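Local atomic coordinates of uncharacterized protein (Bacillus thuringiensis serovar kurstaki, PDB entry 4XHN), a protein that probably binds and hydrolyses ATP as a member of the actin-like ATPase superfamily, perhaps a plasmid-segregating relative of ParM, and is seen here with a non-hydrolysable ATP analogue. Residues Asn19-Ile24 / Ser35-Thr40; Leu237-Ser242 / Gly263-Ile268; Gly372-Gly377 / Gln397-Phe402. The protein carries 2 engineered substitutions. All coordinates share one frame; numbering follows the deposited sequence.

Contact 1: Asn19-Ile24 / Ser35-Thr40; sequences NIKAKI and SFAIPT. With ANP (phosphoaminophosphonic acid-adenylate ester), chain C.
A22 and I38 face each other as a hydrogen-bonded pair in the antiparallel hairpin of strands 21-27 and 33-45, in a domain that probably has the actin-like fold; its K21 and K23 reach the nucleotide. The segments 21-24 and 35-39 run at 158° to each other. A22 N donates a hydrogen bond to I38 O at 2.7 Å, and I38 N donates one to A22 O, while the next such pair, I24 with F36, is joined in both directions as well. Beyond the last bridge, T40 N reaches I20 O along an almost straight bond.

The tight part is the face carrying A22, I24, F36 and I38. Here the I24 methyl CG2 sits 3.5 Å from the centroid of the F36 ring, squarely over its face in a CH-pi contact. F36 CG lies between its backbone N and carbonyl carbon (chi1 57°), which brings the ring alongside I24, and V136 and R140 of helix 124-140 touch the F36 side chain. At the N19 end the backbones stay paired but the side chains of K21 and P39 diverge, and N19, exposed, touches T40 CB with its backbone O.

The other face works for the ligand. A37 CB touches K21 CD at 3.6 Å and K23 CG at 3.7 Å, so a small methyl lies against both lysine chains. K21, bent at chi3 and chi4, brings NZ to a weak bond with ANP O1B. K23, whose amino group also meets A400 O, links two phosphates: its NZ bonds to O2B and, at 2.8 Å, to O1A.

Contact 2: Leu237-Ser242 / Gly263-Ile268; sequences LGAGTS and GTNKYI. With ANP (phosphoaminophosphonic acid-adenylate ester), chain C.
G238 and A239 hand their backbone oxygens to the start of helix 264-268: T264 N bonds to G238 O at 3.1 Å, and N265 N bonds to A239 O at 2.8 Å. Both donors lie in the plane of the carbonyl they approach. G263, which has no side chain, lets its CA come within 3.2 Å of A239 O. N265 CB and CG lie against that same A239 O, both at 3.2 Å, while OD1 lies beside A239 CB.

The loop's amides meet the ligand. G240 N and T241 N both point at the gamma-phosphate oxygen O1G of ANP, and T241 OG1 joins them at 2.7 Å, so three donors grip one oxygen; A239 N adds a weak bond to the bridging O3A. T241 OG1 is placed between its own N and carbonyl carbon, chi1 67°, the rotamer that brings it to the phosphate. On the helix side T264 OG1 pairs with the ribose hydroxyl O3' at 2.6 Å.

Farther out, I20 packs on A239 and N265. Y267, bonded to D350, turns its ring edge-to-face with Y347 of helix 337-362, and I268 rests on helix 300-316. A glycine-rich loop between two antiparallel strands, 231-237 and 242-248, holding the gamma-phosphate by its amides while a following helix takes the ribose, matches the second phosphate-binding loop of the actin-like fold.

Contact 3: Gly372-Gly377 / Gln397-Phe402; sequences GGVLFG and QESAYF. With ANP (phosphoaminophosphonic acid-adenylate ester), chain C.
G372, whose backbone lies against A400, has a carbonyl oxygen gripped by two amides of its own short helix: L375 N at 2.8 Å and F376 N at 2.9 Å. The amide of the same glycine faces the ligand, and G372 N bonds to the alpha-phosphate oxygen O2A of ANP at 3.2 Å along a nearly straight N-H line of 164°. No hydrogen bond joins 372-377 to 397-402 directly; they are held by packing, and by the bonds of S399 to G371 just before the first segment.

That packing is a shallow line of small groups. A400 CB sits 3.9 Å from G372 CA, and G372, having no side chain, leaves room for O5' of ANP. S399 OG touches V374 CB at 3.4 Å, with both V374 methyls farther off. The torsion of S399 (OG anti to the backbone N, chi1 168°) puts the hydroxyl beside V374 CB, where it also bonds to G371 O. L375 makes looser contacts: its CD1 lies 4.4 Å from A400 CB, and CD2 is equally far from Q397 CA.

L375 also forms a floor for the base. Its CB lies under the six-membered ring, 3.3 Å from C6 of ANP, and its CD1 lies 3.4 Å from both N6 and N7, beneath the gap between them, so one side chain joins A400 to the adenine. A glycine-rich turn after strand 366-370, leading into a short helix beneath the base, fits the adenosine motif of actin-like ATPases. F376 leans on T264, Y267 and I268 of helix 264-279 and on I304 of helix 300-316, while Y401 packs against S35 and A37 of strand 33-45 across the cleft.

In the fold
From the N terminus, contact 1 closes the shortest loop, the hairpin of strands 21-27 and 33-45 in the larger sheet. The chain then runs through the rest of that domain before contact 2 joins a loop of the second sheet to helix 264-279, and later contact 3 closes a loop between the turn after strand 366-370 and the entry to helix 402-414. The three follow in series; none encloses or crosses another. They meet round the nucleotide: Y401 OH lies beside the F36-A37 backbone, T264 CG2 packs on G373 CA, and G373 N probably hydrogen-bonds to L237 O. Together they bring both domains to one ligand, consistent with an actin-like fold.

Contact 1: Asn19-Ile24 / Ser35-Thr40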
loop_
_atom_site.group_PDB
_atom_site.type_symbol
_atom_site.label_atom_id
_atom_site.label_comp_id
_atom_site.label_asym_id
_atom_site.label_seq_id
_atom_site.Cartn_x
_atom_site.Cartn_y
_atom_site.Cartn_z
ATOM N N ASN A 19 8.794 0.166 1.664
ATOM C CA ASN A 19 9.448 0.430 2.940
ATOM C C ASN A 19 8.482 0.992 3.975
ATOM O O ASN A 19 8.795 1.044 5.163
ATOM C CB ASN A 19 10.622 1.391 2.751
ATOM C CG ASN A 19 11.728 0.797 1.903
ATOM O OD1 ASN A 19 11.832 -0.420 1.763
ATOM N ND2 ASN A 19 12.565 1.657 1.335
ATOM N N ILE A 20 7.308 1.413 3.518
ATOM C CA ILE A 20 6.297 1.949 4.418
ATOM C C ILE A 20 5.326 0.856 4.842
ATOM O O ILE A 20 5.236 0.514 6.022
ATOM C CB ILE A 20 5.506 3.100 3.766
ATOM C CG1 ILE A 20 6.459 4.183 3.258
ATOM C CG2 ILE A 20 4.506 3.684 4.752
ATOM C CD1 ILE A 20 7.384 4.733 4.325
ATOM N N LYS A 21 4.605 0.310 3.868
ATOM C CA LYS A 21 3.584 -0.691 4.140
ATOM C C LYS A 21 3.703 -1.895 3.214
ATOM O O LYS A 21 4.293 -1.815 2.136
ATOM C CB LYS A 21 2.183 -0.080 4.002
ATOM C CG LYS A 21 1.933 1.150 4.865
ATOM C CD LYS A 21 0.460 1.542 4.884
ATOM C CE LYS A 21 0.074 2.400 3.689
ATOM N NZ LYS A 21 0.708 3.748 3.738
ATOM N N ALA A 22 3.147 -3.016 3.656
ATOM C CA ALA A 22 2.882 -4.140 2.775
ATOM C C ALA A 22 1.398 -4.122 2.448
ATOM O O ALA A 22 0.564 -4.366 3.319
ATOM C CB ALA A 22 3.281 -5.455 3.424
ATOM N N LYS A 23 1.064 -3.809 1.203
ATOM C CA LYS A 23 -0.337 -3.719 0.810
ATOM C C LYS A 23 -0.819 -5.000 0.139
ATOM O O LYS A 23 -0.093 -5.623 -0.636
ATOM C CB LYS A 23 -0.559 -2.514 -0.109
ATOM C CG LYS A 23 -0.638 -1.192 0.646
ATOM C CD LYS A 23 -0.877 -0.007 -0.272
ATOM C CE LYS A 23 0.417 0.464 -0.910
ATOM N NZ LYS A 23 0.264 1.808 -1.535
ATOM N N ILE A 24 -2.048 -5.388 0.460
ATOM C CA ILE A 24 -2.662 -6.579 -0.110
ATOM C C ILE A 24 -4.084 -6.275 -0.561
ATOM O O ILE A 24 -4.846 -5.615 0.144
ATOM C CB ILE A 24 -2.675 -7.754 0.905
ATOM C CG1 ILE A 24 -3.614 -8.879 0.456
ATOM C CG2 ILE A 24 -3.110 -7.269 2.272
ATOM C CD1 ILE A 24 -3.216 -9.556 -0.835
ATOM N N SER A 35 -9.063 -4.960 0.918
ATOM C CA SER A 35 -7.692 -4.472 0.983
ATOM C C SER A 35 -7.298 -3.986 2.373
ATOM O O SER A 35 -8.100 -3.379 3.081
ATOM C CB SER A 35 -7.484 -3.340 -0.028
ATOM O OG SER A 35 -7.571 -3.819 -1.359
ATOM N N PHE A 36 -6.056 -4.264 2.754
ATOM C CA PHE A 36 -5.481 -3.701 3.969
ATOM C C PHE A 36 -3.962 -3.632 3.854
ATOM O O PHE A 36 -3.375 -4.188 2.928
ATOM C CB PHE A 36 -5.898 -4.508 5.205
ATOM C CG PHE A 36 -5.528 -5.965 5.147
ATOM C CD1 PHE A 36 -6.412 -6.898 4.628
ATOM C CD2 PHE A 36 -4.309 -6.406 5.642
ATOM C CE1 PHE A 36 -6.080 -8.241 4.585
ATOM C CE2 PHE A 36 -3.972 -7.748 5.603
ATOM C CZ PHE A 36 -4.858 -8.665 5.073
ATOM N N ALA A 37 -3.330 -2.935 4.792
ATOM C CA ALA A 37 -1.887 -2.743 4.748
ATOM C C ALA A 37 -1.244 -2.997 6.103
ATOM O O ALA A 37 -1.672 -2.452 7.120
ATOM C CB ALA A 37 -1.557 -1.344 4.264
ATOM N N ILE A 38 -0.216 -3.837 6.108
ATOM C CA ILE A 38 0.571 -4.069 7.308
ATOM C C ILE A 38 1.866 -3.274 7.233
ATOM O O ILE A 38 2.667 -3.477 6.318
ATOM C CB ILE A 38 0.901 -5.559 7.504
ATOM C CG1 ILE A 38 -0.378 -6.357 7.766
ATOM C CG2 ILE A 38 1.882 -5.741 8.651
ATOM C CD1 ILE A 38 -0.126 -7.798 8.146
ATOM N N PRO A 39 2.066 -2.352 8.186
ATOM C CA PRO A 39 3.296 -1.560 8.276
ATOM C C PRO A 39 4.534 -2.447 8.244
ATOM O O PRO A 39 4.553 -3.493 8.892
ATOM C CB PRO A 39 3.159 -0.852 9.625
ATOM C CG PRO A 39 1.689 -0.731 9.823
ATOM C CD PRO A 39 1.093 -1.977 9.228
ATOM N N THR A 40 5.547 -2.040 7.487
ATOM C CA THR A 40 6.761 -2.835 7.356
ATOM C C THR A 40 7.641 -2.647 8.589
ATOM O O THR A 40 8.670 -1.975 8.547
ATOM C CB THR A 40 7.538 -2.463 6.078
ATOM O OG1 THR A 40 6.639 -2.458 4.962
ATOM C CG2 THR A 40 8.650 -3.468 5.810
HETATM P PG ANP C . 5.123 3.846 -0.768
HETATM O O1G ANP C . 6.099 4.977 -0.836
HETATM O O2G ANP C . 4.219 3.850 -2.063
HETATM O O3G ANP C . 5.917 2.479 -0.688
HETATM P PB ANP C . 2.573 3.562 0.335
HETATM O O1B ANP C . 2.176 2.469 1.368
HETATM O O2B ANP C . 2.431 3.003 -1.044
HETATM N N3B ANP C . 4.165 4.013 0.617
HETATM P PA ANP C . 0.208 4.933 -0.122
HETATM O O1A ANP C . -0.661 3.799 0.268
HETATM O O2A ANP C . 0.371 5.099 -1.636
HETATM O O3A ANP C . 1.669 4.822 0.502
HETATM O "O5'" ANP C . -0.366 6.249 0.544
HETATM C "C5'" ANP C . 0.209 7.530 0.206
HETATM C "C4'" ANP C . -0.273 8.583 1.174
HETATM O "O4'" ANP C . -1.679 8.850 0.958
HETATM C "C3'" ANP C . -0.126 8.233 2.657
HETATM O "O3'" ANP C . 0.312 9.380 3.376
HETATM C "C2'" ANP C . -1.552 7.847 3.055
HETATM O "O2'" ANP C . -1.809 8.022 4.443
HETATM C "C1'" ANP C . -2.339 8.835 2.205
HETATM N N9 ANP C . -3.742 8.493 2.006
HETATM C C8 ANP C . -4.278 7.265 1.724
HETATM N N7 ANP C . -5.587 7.261 1.608
HETATM C C5 ANP C . -5.931 8.587 1.834
HETATM C C6 ANP C . -7.179 9.250 1.854
HETATM N N6 ANP C . -8.347 8.646 1.632
HETATM N N1 ANP C . -7.175 10.579 2.106
HETATM C C2 ANP C . -6.008 11.190 2.327
HETATM N N3 ANP C . -4.777 10.669 2.337
HETATM C C4 ANP C . -4.811 9.356 2.081
#

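Contact 2: Leu237-Ser242 / Gly263-Ile268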
loop_
_atom_site.group_PDB
_atom_site.type_symbol
_atom_site.label_atom_id
_atom_site.label_comp_id
_atom_site.label_asym_id
_atom_site.label_seq_id
_atom_site.Cartn_x
_atom_site.Cartn_y
_atom_site.Cartn_z
ATOM N N LEU A 237 1.740 7.456 -6.421
ATOM C CA LEU A 237 2.151 8.466 -5.450
ATOM C C LEU A 237 2.016 7.933 -4.027
ATOM O O LEU A 237 0.911 7.825 -3.495
ATOM C CB LEU A 237 1.330 9.745 -5.629
ATOM C CG LEU A 237 1.248 10.328 -7.049
ATOM C CD1 LEU A 237 0.786 11.776 -7.008
ATOM C CD2 LEU A 237 2.572 10.211 -7.797
ATOM N N GLY A 238 3.151 7.606 -3.413
ATOM C CA GLY A 238 3.160 6.939 -2.122
ATOM C C GLY A 238 3.604 7.785 -0.943
ATOM O O GLY A 238 3.787 8.998 -1.059
ATOM N N ALA A 239 3.789 7.127 0.199
ATOM C CA ALA A 239 4.083 7.805 1.459
ATOM C C ALA A 239 5.512 8.337 1.530
ATOM O O ALA A 239 5.727 9.505 1.853
ATOM C CB ALA A 239 3.819 6.868 2.627
ATOM N N GLY A 240 6.485 7.479 1.244
ATOM C CA GLY A 240 7.877 7.877 1.297
ATOM C C GLY A 240 8.506 8.015 -0.068
ATOM O O GLY A 240 9.564 8.627 -0.221
ATOM N N THR A 241 7.858 7.436 -1.070
ATOM C CA THR A 241 8.384 7.461 -2.434
ATOM C C THR A 241 7.316 7.857 -3.451
ATOM O O THR A 241 6.139 7.997 -3.105
ATOM C CB THR A 241 8.945 6.095 -2.845
ATOM O OG1 THR A 241 7.865 5.153 -2.924
ATOM C CG2 THR A 241 9.982 5.600 -1.848
ATOM N N SER A 242 7.752 8.034 -4.696
ATOM C CA SER A 242 6.871 8.272 -5.830
ATOM C C SER A 242 7.424 7.515 -7.035
ATOM O O SER A 242 8.551 7.772 -7.486
ATOM C CB SER A 242 6.749 9.779 -6.139
ATOM O OG SER A 242 5.612 10.063 -6.928
ATOM N N GLY A 263 7.420 11.711 -1.572
ATOM C CA GLY A 263 6.326 11.089 -0.852
ATOM C C GLY A 263 5.515 12.092 -0.057
ATOM O O GLY A 263 5.943 13.226 0.147
ATOM N N THR A 264 4.341 11.667 0.393
ATOM C CA THR A 264 3.457 12.524 1.170
ATOM C C THR A 264 4.013 12.802 2.562
ATOM O O THR A 264 3.687 13.820 3.173
ATOM C CB THR A 264 2.057 11.899 1.318
ATOM O OG1 THR A 264 2.170 10.624 1.964
ATOM C CG2 THR A 264 1.401 11.714 -0.041
ATOM N N ASN A 265 4.858 11.898 3.051
ATOM C CA ASN A 265 5.320 11.929 4.440
ATOM C C ASN A 265 5.991 13.229 4.881
ATOM O O ASN A 265 5.656 13.769 5.935
ATOM C CB ASN A 265 6.277 10.764 4.695
ATOM C CG ASN A 265 5.545 9.472 5.008
ATOM O OD1 ASN A 265 4.315 9.416 4.967
ATOM N ND2 ASN A 265 6.299 8.425 5.323
ATOM N N LYS A 266 6.938 13.723 4.088
ATOM C CA LYS A 266 7.636 14.959 4.429
ATOM C C LYS A 266 6.657 16.123 4.569
ATOM O O LYS A 266 6.805 16.975 5.448
ATOM C CB LYS A 266 8.704 15.285 3.381
ATOM C CG LYS A 266 9.981 14.462 3.515
ATOM C CD LYS A 266 11.023 14.859 2.476
ATOM C CE LYS A 266 10.613 14.416 1.082
ATOM N NZ LYS A 266 11.567 14.893 0.042
ATOM N N TYR A 267 5.645 16.142 3.707
ATOM C CA TYR A 267 4.634 17.192 3.726
ATOM C C TYR A 267 3.732 17.048 4.942
ATOM O O TYR A 267 3.309 18.040 5.536
ATOM C CB TYR A 267 3.804 17.158 2.442
ATOM C CG TYR A 267 4.621 17.384 1.193
ATOM C CD1 TYR A 267 4.673 18.633 0.591
ATOM C CD2 TYR A 267 5.349 16.349 0.619
ATOM C CE1 TYR A 267 5.421 18.846 -0.548
ATOM C CE2 TYR A 267 6.100 16.552 -0.522
ATOM C CZ TYR A 267 6.133 17.802 -1.101
ATOM O OH TYR A 267 6.880 18.009 -2.238
ATOM N N ILE A 268 3.438 15.805 5.303
ATOM C CA ILE A 268 2.657 15.515 6.497
ATOM C C ILE A 268 3.413 15.963 7.745
ATOM O O ILE A 268 2.844 16.610 8.626
ATOM C CB ILE A 268 2.321 14.014 6.596
ATOM C CG1 ILE A 268 1.361 13.617 5.471
ATOM C CG2 ILE A 268 1.715 13.684 7.952
ATOM C CD1 ILE A 268 1.088 12.131 5.391
HETATM P PG ANP C . 5.123 3.846 -0.768
HETATM O O1G ANP C . 6.099 4.977 -0.836
HETATM O O2G ANP C . 4.219 3.850 -2.063
HETATM O O3G ANP C . 5.917 2.479 -0.688
HETATM P PB ANP C . 2.573 3.562 0.335
HETATM O O1B ANP C . 2.176 2.469 1.368
HETATM O O2B ANP C . 2.431 3.003 -1.044
HETATM N N3B ANP C . 4.165 4.013 0.617
HETATM P PA ANP C . 0.208 4.933 -0.122
HETATM O O1A ANP C . -0.661 3.799 0.268
HETATM O O2A ANP C . 0.371 5.099 -1.636
HETATM O O3A ANP C . 1.669 4.822 0.502
HETATM O "O5'" ANP C . -0.366 6.249 0.544
HETATM C "C5'" ANP C . 0.209 7.530 0.206
HETATM C "C4'" ANP C . -0.273 8.583 1.174
HETATM O "O4'" ANP C . -1.679 8.850 0.958
HETATM C "C3'" ANP C . -0.126 8.233 2.657
HETATM O "O3'" ANP C . 0.312 9.380 3.376
HETATM C "C2'" ANP C . -1.552 7.847 3.055
HETATM O "O2'" ANP C . -1.809 8.022 4.443
HETATM C "C1'" ANP C . -2.339 8.835 2.205
HETATM N N9 ANP C . -3.742 8.493 2.006
HETATM C C8 ANP C . -4.278 7.265 1.724
HETATM N N7 ANP C . -5.587 7.261 1.608
HETATM C C5 ANP C . -5.931 8.587 1.834
HETATM C C6 ANP C . -7.179 9.250 1.854
HETATM N N6 ANP C . -8.347 8.646 1.632
HETATM N N1 ANP C . -7.175 10.579 2.106
HETATM C C2 ANP C . -6.008 11.190 2.327
HETATM N N3 ANP C . -4.777 10.669 2.337
HETATM C C4 ANP C . -4.811 9.356 2.081
#

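Contact 3: Gly372-Gly377 / Gln397-Phe402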
loop_
_atom_site.group_PDB
_atom_site.type_symbol
_atom_site.label_atom_id
_atom_site.label_comp_id
_atom_site.label_asym_id
_atom_site.label_seq_id
_atom_site.Cartn_x
_atom_site.Cartn_y
_atom_site.Cartn_z
ATOM N N GLY A 372 -2.061 6.780 -2.793
ATOM C CA GLY A 372 -2.718 7.568 -1.767
ATOM C C GLY A 372 -2.451 9.059 -1.879
ATOM O O GLY A 372 -3.213 9.871 -1.354
ATOM N N GLY A 373 -1.366 9.421 -2.558
ATOM C CA GLY A 373 -1.023 10.816 -2.767
ATOM C C GLY A 373 -2.077 11.555 -3.567
ATOM O O GLY A 373 -2.250 12.764 -3.418
ATOM N N VAL A 374 -2.780 10.820 -4.426
ATOM C CA VAL A 374 -3.912 11.364 -5.165
ATOM C C VAL A 374 -4.986 11.827 -4.185
ATOM O O VAL A 374 -5.701 12.797 -4.434
ATOM C CB VAL A 374 -4.498 10.321 -6.140
ATOM C CG1 VAL A 374 -5.802 10.808 -6.754
ATOM C CG2 VAL A 374 -3.489 9.991 -7.224
ATOM N N LEU A 375 -5.073 11.134 -3.054
ATOM C CA LEU A 375 -6.073 11.439 -2.040
ATOM C C LEU A 375 -5.605 12.524 -1.073
ATOM O O LEU A 375 -6.347 13.465 -0.786
ATOM C CB LEU A 375 -6.439 10.170 -1.276
ATOM C CG LEU A 375 -7.173 9.108 -2.095
ATOM C CD1 LEU A 375 -7.157 7.764 -1.384
ATOM C CD2 LEU A 375 -8.598 9.555 -2.368
ATOM N N PHE A 376 -4.380 12.390 -0.568
ATOM C CA PHE A 376 -3.819 13.388 0.337
ATOM C C PHE A 376 -3.777 14.761 -0.324
ATOM O O PHE A 376 -4.100 15.770 0.301
ATOM C CB PHE A 376 -2.414 12.985 0.792
ATOM C CG PHE A 376 -1.708 14.045 1.596
ATOM C CD1 PHE A 376 -2.045 14.271 2.921
ATOM C CD2 PHE A 376 -0.704 14.814 1.026
ATOM C CE1 PHE A 376 -1.394 15.247 3.661
ATOM C CE2 PHE A 376 -0.051 15.790 1.760
ATOM C CZ PHE A 376 -0.396 16.007 3.078
ATOM N N GLY A 377 -3.389 14.790 -1.593
ATOM C CA GLY A 377 -3.298 16.037 -2.328
ATOM C C GLY A 377 -4.492 16.280 -3.229
ATOM O O GLY A 377 -4.410 17.080 -4.160
ATOM N N GLN A 397 -11.594 6.580 -4.796
ATOM C CA GLN A 397 -11.416 6.285 -3.376
ATOM C C GLN A 397 -10.603 5.008 -3.155
ATOM O O GLN A 397 -10.279 4.662 -2.019
ATOM C CB GLN A 397 -12.770 6.183 -2.672
ATOM C CG GLN A 397 -13.003 7.295 -1.656
ATOM C CD GLN A 397 -14.412 7.299 -1.092
ATOM O OE1 GLN A 397 -14.741 6.513 -0.204
ATOM N NE2 GLN A 397 -15.251 8.192 -1.605
ATOM N N GLU A 398 -10.267 4.317 -4.239
ATOM C CA GLU A 398 -9.430 3.126 -4.158
ATOM C C GLU A 398 -8.064 3.364 -4.799
ATOM O O GLU A 398 -7.364 2.419 -5.164
ATOM C CB GLU A 398 -10.125 1.936 -4.818
ATOM C CG GLU A 398 -11.083 1.206 -3.896
ATOM C CD GLU A 398 -12.403 0.883 -4.563
ATOM O OE1 GLU A 398 -12.474 0.949 -5.809
ATOM O OE2 GLU A 398 -13.370 0.565 -3.840
ATOM N N SER A 399 -7.691 4.635 -4.922
ATOM C CA SER A 399 -6.429 5.019 -5.545
ATOM C C SER A 399 -5.206 4.532 -4.768
ATOM O O SER A 399 -4.169 4.241 -5.360
ATOM C CB SER A 399 -6.362 6.538 -5.706
ATOM O OG SER A 399 -5.051 6.955 -6.043
ATOM N N ALA A 400 -5.329 4.442 -3.448
ATOM C CA ALA A 400 -4.209 4.020 -2.605
ATOM C C ALA A 400 -3.791 2.582 -2.895
ATOM O O ALA A 400 -2.601 2.258 -2.880
ATOM C CB ALA A 400 -4.563 4.174 -1.132
ATOM N N TYR A 401 -4.769 1.725 -3.161
ATOM C CA TYR A 401 -4.498 0.317 -3.411
ATOM C C TYR A 401 -4.520 -0.024 -4.893
ATOM O O TYR A 401 -4.723 -1.179 -5.261
ATOM C CB TYR A 401 -5.506 -0.556 -2.666
ATOM C CG TYR A 401 -5.286 -0.579 -1.177
ATOM C CD1 TYR A 401 -4.330 -1.412 -0.615
ATOM C CD2 TYR A 401 -6.025 0.236 -0.332
ATOM C CE1 TYR A 401 -4.118 -1.438 0.748
ATOM C CE2 TYR A 401 -5.820 0.218 1.032
ATOM C CZ TYR A 401 -4.865 -0.621 1.567
ATOM O OH TYR A 401 -4.654 -0.645 2.925
ATOM N N PHE A 402 -4.300 0.981 -5.736
ATOM C CA PHE A 402 -4.379 0.803 -7.182
ATOM C C PHE A 402 -3.493 -0.334 -7.680
ATOM O O PHE A 402 -3.926 -1.169 -8.474
ATOM C CB PHE A 402 -3.995 2.099 -7.897
ATOM C CG PHE A 402 -4.058 2.006 -9.394
ATOM C CD1 PHE A 402 -5.245 2.244 -10.065
ATOM C CD2 PHE A 402 -2.930 1.685 -10.134
ATOM C CE1 PHE A 402 -5.309 2.163 -11.442
ATOM C CE2 PHE A 402 -2.987 1.598 -11.514
ATOM C CZ PHE A 402 -4.179 1.838 -12.168
HETATM P PG ANP C . 5.123 3.846 -0.768
HETATM O O1G ANP C . 6.099 4.977 -0.836
HETATM O O2G ANP C . 4.219 3.850 -2.063
HETATM O O3G ANP C . 5.917 2.479 -0.688
HETATM P PB ANP C . 2.573 3.562 0.335
HETATM O O1B ANP C . 2.176 2.469 1.368
HETATM O O2B ANP C . 2.431 3.003 -1.044
HETATM N N3B ANP C . 4.165 4.013 0.617
HETATM P PA ANP C . 0.208 4.933 -0.122
HETATM O O1A ANP C . -0.661 3.799 0.268
HETATM O O2A ANP C . 0.371 5.099 -1.636
HETATM O O3A ANP C . 1.669 4.822 0.502
HETATM O "O5'" ANP C . -0.366 6.249 0.544
HETATM C "C5'" ANP C . 0.209 7.530 0.206
HETATM C "C4'" ANP C . -0.273 8.583 1.174
HETATM O "O4'" ANP C . -1.679 8.850 0.958
HETATM C "C3'" ANP C . -0.126 8.233 2.657
HETATM O "O3'" ANP C . 0.312 9.380 3.376
HETATM C "C2'" ANP C . -1.552 7.847 3.055
HETATM O "O2'" ANP C . -1.809 8.022 4.443
HETATM C "C1'" ANP C . -2.339 8.835 2.205
HETATM N N9 ANP C . -3.742 8.493 2.006
HETATM C C8 ANP C . -4.278 7.265 1.724
HETATM N N7 ANP C . -5.587 7.261 1.608
HETATM C C5 ANP C . -5.931 8.587 1.834
HETATM C C6 ANP C . -7.179 9.250 1.854
HETATM N N6 ANP C . -8.347 8.646 1.632
HETATM N N1 ANP C . -7.175 10.579 2.106
HETATM C C2 ANP C . -6.008 11.190 2.327
HETATM N N3 ANP C . -4.777 10.669 2.337
HETATM C C4 ANP C . -4.811 9.356 2.081
#